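Local coordinates for protein acetylxylan esterase A (Aspergillus awamori, PDB 5X6S) that removes acetyl side groups from the xylan backbone as a secreted serine esterase of the alpha/beta-hydrolase type, contributing to the breakdown of plant hemicellulose, at residues Thr116-Gly121 and Thr140-Val145. Sequence-based numbering, arbitrary orientation.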
ATOM      1  N   THR A 116      -0.796 -12.036 -10.815  1.00 14.29           N
ATOM      2  CA  THR A 116      -0.906 -13.472 -11.090  1.00 14.59           C
ATOM      3  C   THR A 116      -0.202 -13.748 -12.415  1.00 14.92           C
ATOM      4  O   THR A 116       0.016 -12.824 -13.227  1.00 14.72           O
ATOM      5  CB  THR A 116      -2.388 -13.939 -11.103  1.00 15.36           C
ATOM      6  OG1 THR A 116      -2.460 -15.315 -11.399  1.00 14.80           O
ATOM      7  CG2 THR A 116      -3.244 -13.142 -12.160  1.00 14.78           C
ATOM      8  N   GLY A 117       0.195 -14.993 -12.624  1.00 15.15           N
ATOM      9  CA  GLY A 117       0.971 -15.360 -13.771  1.00 15.42           C
ATOM     10  C   GLY A 117       1.150 -16.852 -13.861  1.00 15.83           C
ATOM     11  O   GLY A 117       0.909 -17.549 -12.874  1.00 16.76           O
ATOM     12  N   SER A 118       1.517 -17.341 -15.051  1.00 15.54           N
ATOM     13  CA  SER A 118       1.758 -18.743 -15.283  1.00 16.69           C
ATOM     14  C   SER A 118       3.219 -18.954 -15.740  1.00 15.93           C
ATOM     15  O   SER A 118       3.747 -18.180 -16.489  1.00 15.97           O
ATOM     16  CB  SER A 118       0.763 -19.316 -16.329  1.00 16.15           C
ATOM     17  OG  SER A 118      -0.548 -19.228 -15.813  1.00 17.72           O
ATOM     18  N   SER A 119       3.829 -20.044 -15.282  1.00 17.31           N
ATOM     19  CA  SER A 119       5.173 -20.465 -15.664  1.00 18.04           C
ATOM     20  C   SER A 119       6.190 -19.321 -15.418  1.00 17.11           C
ATOM     21  O   SER A 119       6.282 -18.885 -14.301  1.00 16.99           O
ATOM     22  CB  SER A 119       5.143 -21.020 -17.095  1.00 18.75           C
ATOM     23  OG  SER A 119       6.377 -21.617 -17.464  1.00 22.48           O
ATOM     24  N   SER A 120       6.892 -18.828 -16.433  1.00 17.45           N
ATOM     25  CA  SER A 120       7.760 -17.652 -16.297  1.00 18.00           C
ATOM     26  C   SER A 120       7.036 -16.492 -15.606  1.00 16.08           C
ATOM     27  O   SER A 120       7.590 -15.815 -14.735  1.00 16.54           O
ATOM     28  CB  SER A 120       8.322 -17.222 -17.648  1.00 17.76           C
ATOM     29  OG  SER A 120       9.404 -16.261 -17.494  1.00 20.08           O
ATOM     30  N   GLY A 121       5.773 -16.329 -15.925  1.00 16.16           N
ATOM     31  CA  GLY A 121       4.970 -15.258 -15.309  1.00 15.48           C
ATOM     32  C   GLY A 121       4.642 -15.543 -13.875  1.00 16.40           C
ATOM     33  O   GLY A 121       4.495 -14.605 -13.078  1.00 16.30           O
ATOM     34  N   THR A 140      -1.608 -14.696  -7.010  1.00 16.28           N
ATOM     35  CA  THR A 140      -1.877 -16.132  -7.315  1.00 16.64           C
ATOM     36  C   THR A 140      -0.808 -16.605  -8.267  1.00 16.35           C
ATOM     37  O   THR A 140      -0.618 -16.013  -9.347  1.00 16.72           O
ATOM     38  CB  THR A 140      -3.339 -16.363  -7.861  1.00 16.19           C
ATOM     39  OG1 THR A 140      -4.306 -16.007  -6.855  1.00 17.89           O
ATOM     40  CG2 THR A 140      -3.582 -17.840  -8.262  1.00 16.00           C
ATOM     41  N   VAL A 141      -0.124 -17.679  -7.918  1.00 15.95           N
ATOM     42  CA  VAL A 141       1.000 -18.223  -8.649  1.00 16.94           C
ATOM     43  C   VAL A 141       0.589 -19.555  -9.281  1.00 18.19           C
ATOM     44  O   VAL A 141       0.236 -20.521  -8.548  1.00 18.95           O
ATOM     45  CB  VAL A 141       2.239 -18.398  -7.715  1.00 17.36           C
ATOM     46  CG1 VAL A 141       3.427 -18.994  -8.397  1.00 16.25           C
ATOM     47  CG2 VAL A 141       2.621 -17.061  -7.055  1.00 18.02           C
ATOM     48  N   TYR A 142       0.568 -19.587 -10.611  1.00 17.38           N
ATOM     49  CA  TYR A 142       0.299 -20.823 -11.391  1.00 18.39           C
ATOM     50  C   TYR A 142       1.600 -21.468 -11.910  1.00 17.59           C
ATOM     51  O   TYR A 142       2.107 -21.136 -12.996  1.00 17.45           O
ATOM     52  CB  TYR A 142      -0.707 -20.590 -12.546  1.00 16.76           C
ATOM     53  CG  TYR A 142      -2.096 -20.360 -12.075  1.00 17.01           C
ATOM     54  CD1 TYR A 142      -2.882 -21.436 -11.617  1.00 16.91           C
ATOM     55  CD2 TYR A 142      -2.658 -19.082 -12.044  1.00 16.21           C
ATOM     56  CE1 TYR A 142      -4.150 -21.232 -11.138  1.00 18.60           C
ATOM     57  CE2 TYR A 142      -3.985 -18.880 -11.559  1.00 16.06           C
ATOM     58  CZ  TYR A 142      -4.712 -19.968 -11.137  1.00 18.30           C
ATOM     59  OH  TYR A 142      -5.978 -19.846 -10.673  1.00 18.64           O
ATOM     60  N   SER A 143       2.152 -22.412 -11.121  1.00 17.72           N
ATOM     61  CA  SER A 143       3.339 -23.188 -11.581  1.00 17.49           C
ATOM     62  C   SER A 143       4.561 -22.324 -11.845  1.00 18.26           C
ATOM     63  O   SER A 143       4.973 -22.117 -12.998  1.00 19.00           O
ATOM     64  CB  SER A 143       3.009 -24.019 -12.827  1.00 17.37           C
ATOM     65  OG  SER A 143       1.802 -24.765 -12.652  1.00 19.06           O
ATOM     66  N   GLY A 144       5.127 -21.779 -10.778  1.00 19.94           N
ATOM     67  CA  GLY A 144       6.330 -20.976 -10.878  1.00 20.73           C
ATOM     68  C   GLY A 144       7.473 -21.572 -10.041  1.00 21.24           C
ATOM     69  O   GLY A 144       7.486 -22.774  -9.735  1.00 20.93           O
ATOM     70  N   VAL A 145       8.415 -20.719  -9.668  1.00 21.02           N
ATOM     71  CA  VAL A 145       9.494 -21.058  -8.716  1.00 20.82           C
ATOM     72  C   VAL A 145       9.571 -19.912  -7.729  1.00 22.52           C
ATOM     73  O   VAL A 145       9.061 -18.827  -8.008  1.00 20.70           O
ATOM     74  CB  VAL A 145      10.865 -21.313  -9.374  1.00 20.63           C
ATOM     75  CG1 VAL A 145      10.765 -22.360 -10.468  1.00 19.75           C
ATOM     76  CG2 VAL A 145      11.492 -20.034  -9.905  1.00 20.28           C
TER
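Strands 116-118 and 140-142 run parallel, 3° apart with axes 5.1 Å from each other, and are joined by hydrogen bonds from Tyr-142 N to Gly-117 O (3.1 Å) and from Ser-119 N to Tyr-142 O (3.1 Å), both donors lying nearly along the C=O axis. Upstream, a side chain joins in: Thr-116 turns OG1 anti to its backbone N and donates to Thr-140 O at 2.8 Å from above the carbonyl plane. Thr-116 OG1 also lies at the edge of the Tyr-142 ring, 3.8 Å from CD2, while Ser-118 OG, hydrogen-bonded to Tyr-47 OH, meets Tyr-142 CB at 3.5 Å; the ring stacks on Tyr-197 and sends its OH to Asp-268. Gly-117 suits the opposite face because a CB there would clash with Gly-121 O as the chain doubles back. Ser-119, at phi 54° and psi -120°, occupies the strained turn of a GxSxG nucleophile elbow; its CB points away from 140-145, and OG hydrogen-bonds His-259 NE2, consistent with its inferred charge-relay role. This is the classic beta-alpha-beta unit of the fold: helix 120-131 leaves the elbow and covers Val-141, with strands 33-37 and 193-199 flanking the pair and helix 265-272 packing against Thr-140 on the other face.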